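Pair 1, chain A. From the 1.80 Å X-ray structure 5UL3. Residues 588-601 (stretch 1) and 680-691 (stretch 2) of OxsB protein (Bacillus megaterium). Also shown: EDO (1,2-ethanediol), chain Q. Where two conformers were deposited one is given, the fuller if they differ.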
# COMPACT_ATOMS: atom_id res chain seq x y z
N LYS A 588 -15.82 -22.72 -19.67
CA LYS A 588 -15.60 -23.75 -18.64
C LYS A 588 -14.19 -24.31 -18.67
O LYS A 588 -13.65 -24.68 -17.62
CB LYS A 588 -16.60 -24.90 -18.80
CG LYS A 588 -18.01 -24.62 -18.29
CD LYS A 588 -18.77 -25.94 -18.12
CE LYS A 588 -20.27 -25.72 -17.93
NZ LYS A 588 -20.93 -25.25 -19.18
N THR A 589 -13.59 -24.43 -19.85
CA THR A 589 -12.21 -24.90 -19.93
C THR A 589 -11.27 -23.94 -19.20
O THR A 589 -10.47 -24.35 -18.35
CB THR A 589 -11.77 -25.05 -21.39
OG1 THR A 589 -12.68 -25.94 -22.07
CG2 THR A 589 -10.38 -25.64 -21.46
N ASN A 590 -11.38 -22.65 -19.52
CA ASN A 590 -10.58 -21.64 -18.83
C ASN A 590 -10.83 -21.65 -17.33
O ASN A 590 -9.88 -21.57 -16.53
CB ASN A 590 -10.85 -20.27 -19.43
CG ASN A 590 -10.27 -20.14 -20.83
OD1 ASN A 590 -9.44 -20.95 -21.23
ND2 ASN A 590 -10.70 -19.12 -21.57
N GLY A 591 -12.09 -21.79 -16.91
CA GLY A 591 -12.38 -21.96 -15.49
C GLY A 591 -11.71 -23.18 -14.88
O GLY A 591 -11.20 -23.14 -13.75
N ASN A 592 -11.69 -24.29 -15.62
CA ASN A 592 -11.02 -25.49 -15.13
C ASN A 592 -9.51 -25.29 -15.05
O ASN A 592 -8.86 -25.80 -14.13
CB ASN A 592 -11.34 -26.69 -16.03
CG ASN A 592 -12.79 -27.12 -15.95
OD1 ASN A 592 -13.51 -26.74 -15.02
ND2 ASN A 592 -13.23 -27.92 -16.92
N LEU A 593 -8.94 -24.57 -16.01
CA LEU A 593 -7.50 -24.31 -15.99
C LEU A 593 -7.13 -23.40 -14.83
O LEU A 593 -6.11 -23.62 -14.16
CB LEU A 593 -7.07 -23.70 -17.31
CG LEU A 593 -7.03 -24.61 -18.53
CD1 LEU A 593 -6.84 -23.73 -19.76
CD2 LEU A 593 -5.90 -25.61 -18.41
N SER A 594 -7.96 -22.38 -14.57
CA SER A 594 -7.73 -21.51 -13.43
C SER A 594 -7.82 -22.28 -12.12
O SER A 594 -6.96 -22.14 -11.24
CB SER A 594 -8.73 -20.35 -13.45
OG SER A 594 -8.81 -19.71 -12.17
N GLU A 595 -8.84 -23.13 -11.99
CA GLU A 595 -8.98 -23.95 -10.79
C GLU A 595 -7.78 -24.87 -10.60
O GLU A 595 -7.27 -25.01 -9.48
CB GLU A 595 -10.27 -24.78 -10.86
CG GLU A 595 -10.54 -25.63 -9.64
CD GLU A 595 -11.77 -26.52 -9.79
OE1 GLU A 595 -11.77 -27.40 -10.68
OE2 GLU A 595 -12.74 -26.34 -9.02
N ALA A 596 -7.32 -25.51 -11.67
CA ALA A 596 -6.17 -26.41 -11.55
C ALA A 596 -4.93 -25.66 -11.10
O ALA A 596 -4.15 -26.16 -10.28
CB ALA A 596 -5.89 -27.12 -12.87
N CYS A 597 -4.72 -24.45 -11.63
CA CYS A 597 -3.56 -23.67 -11.22
C CYS A 597 -3.65 -23.27 -9.75
O CYS A 597 -2.64 -23.26 -9.04
CB CYS A 597 -3.41 -22.45 -12.12
SG CYS A 597 -2.81 -22.85 -13.77
N GLN A 598 -4.85 -22.93 -9.27
CA GLN A 598 -5.00 -22.71 -7.83
C GLN A 598 -4.67 -23.97 -7.04
O GLN A 598 -4.02 -23.91 -5.99
CB GLN A 598 -6.40 -22.23 -7.47
CG GLN A 598 -6.54 -21.95 -5.98
CD GLN A 598 -5.68 -20.76 -5.56
OE1 GLN A 598 -5.82 -19.67 -6.11
NE2 GLN A 598 -4.80 -20.98 -4.60
N MET A 599 -5.11 -25.14 -7.52
CA MET A 599 -4.78 -26.37 -6.81
C MET A 599 -3.28 -26.64 -6.85
O MET A 599 -2.71 -27.14 -5.87
CB MET A 599 -5.57 -27.55 -7.40
CG MET A 599 -7.07 -27.38 -7.23
SD MET A 599 -8.00 -28.73 -8.04
CE MET A 599 -8.20 -29.84 -6.68
N TRP A 600 -2.63 -26.31 -7.96
CA TRP A 600 -1.18 -26.43 -8.03
C TRP A 600 -0.54 -25.56 -6.95
O TRP A 600 0.32 -26.03 -6.20
CB TRP A 600 -0.70 -26.00 -9.41
CG TRP A 600 0.79 -25.97 -9.58
CD1 TRP A 600 1.62 -24.88 -9.43
CD2 TRP A 600 1.63 -27.06 -9.96
NE1 TRP A 600 2.93 -25.25 -9.70
CE2 TRP A 600 2.95 -26.58 -10.03
CE3 TRP A 600 1.38 -28.41 -10.27
CZ2 TRP A 600 4.03 -27.40 -10.38
CZ3 TRP A 600 2.45 -29.21 -10.62
CH2 TRP A 600 3.75 -28.71 -10.67
N ILE A 601 -0.95 -24.30 -6.86
CA ILE A 601 -0.40 -23.40 -5.85
C ILE A 601 -0.61 -23.96 -4.45
O ILE A 601 0.32 -24.01 -3.64
CB ILE A 601 -1.02 -22.00 -6.01
CG1 ILE A 601 -0.47 -21.36 -7.28
CG2 ILE A 601 -0.74 -21.16 -4.74
CD1 ILE A 601 -1.29 -20.17 -7.81
N ASP A 680 -9.12 -32.63 -24.49
CA ASP A 680 -10.15 -32.91 -23.51
C ASP A 680 -9.97 -31.94 -22.34
O ASP A 680 -9.01 -32.07 -21.57
CB ASP A 680 -10.06 -34.37 -23.05
CG ASP A 680 -11.11 -34.73 -22.02
OD1 ASP A 680 -12.04 -33.92 -21.79
OD2 ASP A 680 -11.00 -35.83 -21.43
N GLY A 681 -10.90 -30.99 -22.21
CA GLY A 681 -10.87 -29.93 -21.22
C GLY A 681 -11.64 -30.19 -19.94
O GLY A 681 -11.87 -29.26 -19.16
N SER A 682 -12.04 -31.44 -19.71
CA SER A 682 -12.73 -31.79 -18.48
C SER A 682 -11.80 -31.61 -17.28
O SER A 682 -10.58 -31.62 -17.41
CB SER A 682 -13.22 -33.24 -18.56
OG SER A 682 -12.14 -34.12 -18.83
N LYS A 683 -12.41 -31.44 -16.10
CA LYS A 683 -11.62 -31.35 -14.88
C LYS A 683 -10.81 -32.62 -14.66
O LYS A 683 -9.65 -32.56 -14.24
CB LYS A 683 -12.53 -31.10 -13.68
CG LYS A 683 -13.36 -29.83 -13.73
CD LYS A 683 -14.19 -29.71 -12.46
CE LYS A 683 -15.13 -28.52 -12.50
NZ LYS A 683 -14.38 -27.23 -12.49
N GLU A 684 -11.41 -33.78 -14.95
CA GLU A 684 -10.73 -35.05 -14.74
C GLU A 684 -9.48 -35.16 -15.60
O GLU A 684 -8.42 -35.58 -15.13
CB GLU A 684 -11.69 -36.21 -15.02
CG GLU A 684 -11.25 -37.53 -14.40
CD GLU A 684 -12.23 -38.66 -14.67
OE1 GLU A 684 -12.53 -38.93 -15.86
OE2 GLU A 684 -12.71 -39.28 -13.69
N ASN A 685 -9.59 -34.81 -16.88
CA ASN A 685 -8.42 -34.90 -17.75
C ASN A 685 -7.36 -33.89 -17.34
O ASN A 685 -6.17 -34.20 -17.32
CB ASN A 685 -8.81 -34.70 -19.21
CG ASN A 685 -7.66 -35.00 -20.17
OD1 ASN A 685 -7.05 -36.07 -20.12
ND2 ASN A 685 -7.35 -34.04 -21.03
N ILE A 686 -7.79 -32.66 -17.01
CA ILE A 686 -6.84 -31.62 -16.62
C ILE A 686 -6.06 -32.06 -15.37
O ILE A 686 -4.83 -31.94 -15.33
CB ILE A 686 -7.59 -30.29 -16.42
CG1 ILE A 686 -7.93 -29.70 -17.79
CG2 ILE A 686 -6.77 -29.28 -15.62
CD1 ILE A 686 -8.91 -28.54 -17.74
N LEU A 687 -6.75 -32.62 -14.38
CA LEU A 687 -6.07 -33.12 -13.19
C LEU A 687 -5.07 -34.22 -13.52
O LEU A 687 -3.98 -34.27 -12.95
CB LEU A 687 -7.08 -33.62 -12.16
CG LEU A 687 -7.88 -32.59 -11.38
CD1 LEU A 687 -8.44 -33.23 -10.12
CD2 LEU A 687 -7.04 -31.36 -11.03
N ASN A 688 -5.44 -35.14 -14.43
CA ASN A 688 -4.51 -36.20 -14.82
C ASN A 688 -3.27 -35.62 -15.49
O ASN A 688 -2.16 -36.12 -15.29
CB ASN A 688 -5.18 -37.19 -15.78
CG ASN A 688 -6.08 -38.19 -15.08
OD1 ASN A 688 -5.95 -38.43 -13.88
ND2 ASN A 688 -6.99 -38.78 -15.84
N VAL A 689 -3.46 -34.60 -16.32
CA VAL A 689 -2.33 -33.94 -16.97
C VAL A 689 -1.45 -33.28 -15.91
O VAL A 689 -0.21 -33.37 -15.97
CB VAL A 689 -2.84 -32.92 -18.00
CG1 VAL A 689 -1.69 -32.13 -18.61
CG2 VAL A 689 -3.66 -33.62 -19.10
N MET A 690 -2.07 -32.61 -14.94
CA MET A 690 -1.29 -31.93 -13.90
C MET A 690 -0.57 -32.92 -13.00
O MET A 690 0.57 -32.67 -12.59
CB MET A 690 -2.20 -31.02 -13.08
CG MET A 690 -1.46 -30.15 -12.07
SD MET A 690 -2.44 -28.76 -11.48
CE MET A 690 -3.76 -29.56 -10.58
N THR A 691 -1.22 -34.05 -12.66
CA THR A 691 -0.52 -35.10 -11.93
C THR A 691 0.76 -35.51 -12.64
O THR A 691 1.80 -35.76 -12.00
CB THR A 691 -1.43 -36.32 -11.75
OG1 THR A 691 -2.52 -36.00 -10.88
CG2 THR A 691 -0.66 -37.49 -11.15
C1 EDO Q . -15.97 -29.12 -20.31
O1 EDO Q . -16.69 -28.61 -19.18
C2 EDO Q . -14.65 -28.38 -20.44
O2 EDO Q . -14.18 -28.44 -21.79

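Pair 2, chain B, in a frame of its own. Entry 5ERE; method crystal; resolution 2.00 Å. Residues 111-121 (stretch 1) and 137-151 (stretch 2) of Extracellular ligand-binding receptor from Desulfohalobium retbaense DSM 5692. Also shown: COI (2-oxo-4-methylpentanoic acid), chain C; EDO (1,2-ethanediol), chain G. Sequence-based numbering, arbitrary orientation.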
# COMPACT_ATOMS: atom_id res chain seq x y z
N GLY B 111 -5.11 3.65 -8.61
CA GLY B 111 -4.05 4.29 -9.36
C GLY B 111 -2.66 3.65 -9.36
O GLY B 111 -2.31 2.89 -8.47
N VAL B 112 -1.86 4.01 -10.36
CA VAL B 112 -0.45 3.55 -10.44
C VAL B 112 0.33 3.83 -9.15
O VAL B 112 1.01 2.95 -8.63
CB VAL B 112 0.31 4.22 -11.63
CG1 VAL B 112 1.77 3.75 -11.69
CG2 VAL B 112 -0.38 3.87 -12.91
N GLN B 113 0.14 5.01 -8.57
CA GLN B 113 0.90 5.39 -7.39
C GLN B 113 0.68 4.42 -6.24
O GLN B 113 1.64 3.97 -5.60
CB GLN B 113 0.52 6.79 -6.90
CG GLN B 113 1.47 7.25 -5.78
CD GLN B 113 1.25 8.68 -5.33
OE1 GLN B 113 0.89 9.54 -6.12
NE2 GLN B 113 1.48 8.93 -4.05
N GLN B 114 -0.59 4.09 -6.00
CA GLN B 114 -0.91 3.21 -4.89
C GLN B 114 -0.35 1.83 -5.17
O GLN B 114 0.26 1.25 -4.30
CB GLN B 114 -2.43 3.12 -4.64
N GLU B 115 -0.58 1.31 -6.37
CA GLU B 115 -0.19 -0.04 -6.71
C GLU B 115 1.34 -0.15 -6.72
O GLU B 115 1.91 -1.15 -6.28
CB GLU B 115 -0.77 -0.48 -8.07
CG GLU B 115 -0.43 -1.94 -8.40
CD GLU B 115 -1.03 -2.45 -9.70
OE1 GLU B 115 -1.59 -1.65 -10.47
OE2 GLU B 115 -0.94 -3.68 -9.95
N GLN B 116 2.00 0.91 -7.19
CA GLN B 116 3.48 0.99 -7.22
C GLN B 116 4.11 0.93 -5.81
O GLN B 116 5.09 0.21 -5.58
CB GLN B 116 3.92 2.27 -7.93
CG GLN B 116 5.39 2.26 -8.33
CD GLN B 116 6.31 2.59 -7.17
OE1 GLN B 116 6.03 3.49 -6.37
NE2 GLN B 116 7.41 1.84 -7.07
N GLU B 117 3.51 1.65 -4.86
CA GLU B 117 3.92 1.62 -3.44
C GLU B 117 3.90 0.20 -2.88
O GLU B 117 4.76 -0.19 -2.08
CB GLU B 117 3.00 2.49 -2.59
CG GLU B 117 3.57 3.85 -2.21
CD GLU B 117 2.49 4.90 -1.97
OE1 GLU B 117 1.49 4.62 -1.23
OE2 GLU B 117 2.64 5.99 -2.56
N GLN B 118 2.90 -0.59 -3.27
CA GLN B 118 2.81 -1.95 -2.78
C GLN B 118 3.84 -2.86 -3.48
O GLN B 118 4.53 -3.64 -2.83
CB GLN B 118 1.40 -2.49 -2.96
CG GLN B 118 0.37 -1.67 -2.12
CD GLN B 118 -1.01 -2.29 -2.07
OE1 GLN B 118 -1.99 -1.75 -2.64
NE2 GLN B 118 -1.11 -3.43 -1.39
N LEU B 119 3.91 -2.77 -4.81
CA LEU B 119 4.84 -3.58 -5.58
C LEU B 119 6.30 -3.35 -5.11
O LEU B 119 7.10 -4.28 -5.10
CB LEU B 119 4.69 -3.28 -7.08
CG LEU B 119 5.56 -4.05 -8.08
CD1 LEU B 119 5.19 -5.51 -8.14
CD2 LEU B 119 5.43 -3.45 -9.48
N ALA B 120 6.59 -2.12 -4.66
CA ALA B 120 7.92 -1.75 -4.17
C ALA B 120 8.38 -2.57 -2.98
O ALA B 120 9.58 -2.65 -2.73
CB ALA B 120 7.94 -0.24 -3.79
N ALA B 121 7.45 -3.17 -2.24
CA ALA B 121 7.85 -3.98 -1.09
C ALA B 121 8.55 -5.25 -1.54
O ALA B 121 9.36 -5.80 -0.81
CB ALA B 121 6.64 -4.36 -0.21
N ASN B 137 0.21 5.78 -21.96
CA ASN B 137 0.40 6.49 -20.70
C ASN B 137 0.36 5.56 -19.46
O ASN B 137 0.85 5.93 -18.40
CB ASN B 137 -0.62 7.64 -20.56
CG ASN B 137 -2.08 7.14 -20.38
OD1 ASN B 137 -2.43 6.06 -20.83
ND2 ASN B 137 -2.92 7.95 -19.76
N LEU B 138 -0.16 4.34 -19.58
CA LEU B 138 -0.04 3.42 -18.45
C LEU B 138 1.42 2.95 -18.32
O LEU B 138 1.98 2.96 -17.23
CB LEU B 138 -0.97 2.20 -18.60
CG LEU B 138 -0.90 1.18 -17.44
CD1 LEU B 138 -1.57 1.70 -16.16
CD2 LEU B 138 -1.53 -0.16 -17.81
N GLY B 139 2.00 2.50 -19.42
CA GLY B 139 3.39 2.08 -19.41
C GLY B 139 4.30 3.20 -18.93
O GLY B 139 5.12 3.02 -18.03
N SER B 140 4.12 4.37 -19.51
CA SER B 140 5.05 5.46 -19.23
C SER B 140 4.89 5.91 -17.77
O SER B 140 5.85 6.28 -17.11
CB SER B 140 4.82 6.62 -20.20
OG SER B 140 3.63 7.31 -19.88
N SER B 141 3.68 5.84 -17.25
CA SER B 141 3.47 6.23 -15.86
C SER B 141 4.18 5.27 -14.90
O SER B 141 4.80 5.69 -13.93
CB SER B 141 1.97 6.30 -15.55
OG SER B 141 1.77 6.82 -14.26
N TRP B 142 4.07 3.97 -15.17
CA TRP B 142 4.77 2.96 -14.39
C TRP B 142 6.28 3.10 -14.49
O TRP B 142 6.99 2.85 -13.51
CB TRP B 142 4.37 1.55 -14.85
CG TRP B 142 3.20 0.99 -14.09
CD1 TRP B 142 1.90 0.92 -14.51
CD2 TRP B 142 3.24 0.43 -12.78
NE1 TRP B 142 1.13 0.32 -13.53
CE2 TRP B 142 1.93 0.01 -12.46
CE3 TRP B 142 4.26 0.21 -11.84
CZ2 TRP B 142 1.60 -0.58 -11.25
CZ3 TRP B 142 3.95 -0.38 -10.65
CH2 TRP B 142 2.62 -0.77 -10.35
N ILE B 143 6.79 3.44 -15.67
CA ILE B 143 8.23 3.63 -15.85
C ILE B 143 8.70 4.79 -14.98
O ILE B 143 9.63 4.65 -14.20
CB ILE B 143 8.62 3.88 -17.34
CG1 ILE B 143 8.75 2.55 -18.07
CG2 ILE B 143 9.99 4.60 -17.48
CD1 ILE B 143 8.70 2.64 -19.57
N ARG B 144 8.01 5.92 -15.10
CA ARG B 144 8.40 7.13 -14.39
C ARG B 144 8.33 6.91 -12.89
O ARG B 144 9.09 7.51 -12.14
CB ARG B 144 7.52 8.31 -14.82
N MSE B 145 7.43 6.04 -12.44
CA MSE B 145 7.25 5.77 -11.01
C MSE B 145 8.36 4.90 -10.49
O MSE B 145 8.90 5.13 -9.41
CB MSE B 145 5.94 5.07 -10.73
CG MSE B 145 4.74 5.91 -10.96
SE MSE B 145 4.19 6.91 -9.38
CE MSE B 145 2.57 7.62 -10.20
N LEU B 146 8.64 3.86 -11.25
CA LEU B 146 9.62 2.90 -10.85
C LEU B 146 11.01 3.56 -10.86
O LEU B 146 11.82 3.32 -9.97
CB LEU B 146 9.56 1.69 -11.77
CG LEU B 146 8.40 0.73 -11.45
CD1 LEU B 146 8.20 -0.27 -12.57
CD2 LEU B 146 8.67 0.03 -10.12
N GLU B 147 11.24 4.44 -11.83
CA GLU B 147 12.50 5.17 -11.93
C GLU B 147 12.72 6.12 -10.77
O GLU B 147 13.84 6.28 -10.30
CB GLU B 147 12.55 5.96 -13.23
CG GLU B 147 12.92 5.13 -14.43
CD GLU B 147 12.87 5.92 -15.71
OE1 GLU B 147 12.36 7.07 -15.68
OE2 GLU B 147 13.32 5.40 -16.74
N ASP B 148 11.64 6.74 -10.29
CA ASP B 148 11.74 7.65 -9.16
C ASP B 148 12.00 6.91 -7.86
O ASP B 148 12.69 7.41 -6.97
CB ASP B 148 10.46 8.47 -9.03
CG ASP B 148 10.32 9.51 -10.13
OD1 ASP B 148 11.04 9.40 -11.15
OD2 ASP B 148 9.49 10.43 -9.97
N ARG B 149 11.47 5.71 -7.77
CA ARG B 149 11.52 4.94 -6.53
C ARG B 149 12.84 4.21 -6.44
O ARG B 149 13.41 4.09 -5.36
CB ARG B 149 10.36 3.94 -6.46
CG ARG B 149 10.46 2.94 -5.32
CD ARG B 149 10.48 3.64 -3.98
NE ARG B 149 10.53 2.71 -2.86
CZ ARG B 149 11.63 2.12 -2.42
NH1 ARG B 149 11.58 1.30 -1.37
NH2 ARG B 149 12.80 2.35 -3.01
N PHE B 150 13.30 3.73 -7.59
CA PHE B 150 14.47 2.89 -7.67
C PHE B 150 15.54 3.43 -8.66
O PHE B 150 15.92 2.74 -9.61
CB PHE B 150 14.05 1.50 -8.07
CG PHE B 150 13.20 0.79 -7.05
CD1 PHE B 150 13.75 0.37 -5.85
CD2 PHE B 150 11.87 0.50 -7.32
CE1 PHE B 150 12.97 -0.31 -4.91
CE2 PHE B 150 11.08 -0.19 -6.38
CZ PHE B 150 11.64 -0.59 -5.18
N PRO B 151 16.04 4.65 -8.42
CA PRO B 151 17.08 5.25 -9.28
C PRO B 151 18.25 4.33 -9.60
O PRO B 151 18.63 4.21 -10.76
CB PRO B 151 17.57 6.43 -8.46
CG PRO B 151 16.46 6.78 -7.59
CD PRO B 151 15.78 5.50 -7.24
C1 COI C . -5.14 0.64 -17.54
O1 COI C . -4.98 1.58 -18.37
O2 COI C . -5.01 0.81 -16.30
C2 COI C . -5.55 -0.69 -18.07
O3 COI C . -5.68 -1.63 -17.31
C3 COI C . -5.82 -0.76 -19.55
C4 COI C . -6.04 -2.17 -19.97
C5 COI C . -6.87 -2.13 -21.24
C6 COI C . -4.65 -2.75 -20.17
C1 EDO G . -2.22 7.99 -10.11
O1 EDO G . -1.07 7.14 -9.92
C2 EDO G . -2.46 8.07 -11.61
O2 EDO G . -3.85 7.92 -11.88

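Two helix pairs that share a similar distance, crossing angle and register present matching inward positions, yet the chemistry that fills those positions can differ widely. Pairs 1 and 2 illustrate the principle. In pair 1 the helix axes approach to 10.0 Å and cross at -38°; in pair 2 they approach to 10.3 Å and cross at -46°. The backbones of 14 central residues superpose with an RMSD of 0.6 Å, and the buried areas, 574 and 609 Å², are similar.

The first inward position of stretch 1 is Asn592(A), matched by Val112(B). In pair 1 it is a polar hub. Asn592(A) ND2 donates to Gly681(A) O at 2.9 Å, while Asn592(A) OD1 accepts from Lys683(A) NZ at 2.7 Å, so both ends of the amide are used. Val112(B) instead acts as a knob among Leu138(B), Ser141(B), Trp142(B) and Met145(B). Its CG1 lies over the face of the Trp142(B) five-membered ring, 3.7 Å from the ring centroid and nearly on its normal, a CH-pi contact.

The partner position opens the same contrast. Lys683(A) and Trp142(B) superpose, and both leave the backbone sideways before their ends approach the other helix. The lysine reaches along its length to place NZ 3.2 Å from Glu595(A) OE1, completing a salt bridge at the more exposed margin. The indole fills its space with a broad, largely carbon ring system, sitting as a knob among Val112(B), Glu115(B), Gln116(B) and Leu119(B). Glu595(A) matches Glu115(B), but the latter brings OE1 to the ring edge, 3.5 Å from Trp142(B) CZ2. No hydrogen bond crosses between the stretches of pair 2.

One turn on, Ala596(A) matches Gln116(B). The small alanine leaves room for close apolar contact, with its CB 3.6 Å from Ile686(A) CG2 and 4.0 Å from Met690(A) CE. The glutamine is a longer knob, set among Trp142(B), Met145(B), Leu146(B) and Arg149(B); Gln116(B) CG lies 3.7 Å from Met145(B) CB. The cost is polar: Gln116(B) NE2 is buried by the contact without a partner anywhere in the model.

Ile686(A) and Met145(B), a selenomethionine, point toward the other helix with side-chain centres only 0.7 Å apart. Ile686(A) CD1 packs 3.5 Å from Asn592(A) CB, and Met145(B) CG 3.7 Å from Val112(B) CG1, so matched residues meet in both pairs. Leu687(A) and Leu146(B) are alike in identity and placement. The former meets Met599(A), CD2 to SD at 4.1 Å; the match of that methionine, Leu119(B), turns its CD2 to Trp142(B) CZ3 at 3.6 Å.

At the far end Met690(A) and Arg149(B) both point toward stretch 1. Met690(A) CG packs 3.8 Å from Trp600(A) CE3, whereas Arg149(B) NE lies 4.0 Å from CB of Ala120(B), a much smaller residue than Trp600(A). This is no clean swap of side chains: the backbones, closely similar in the centre, have drifted apart here, with Trp600(A) CA and Ala120(B) CA 1.9 Å from each other after superposition.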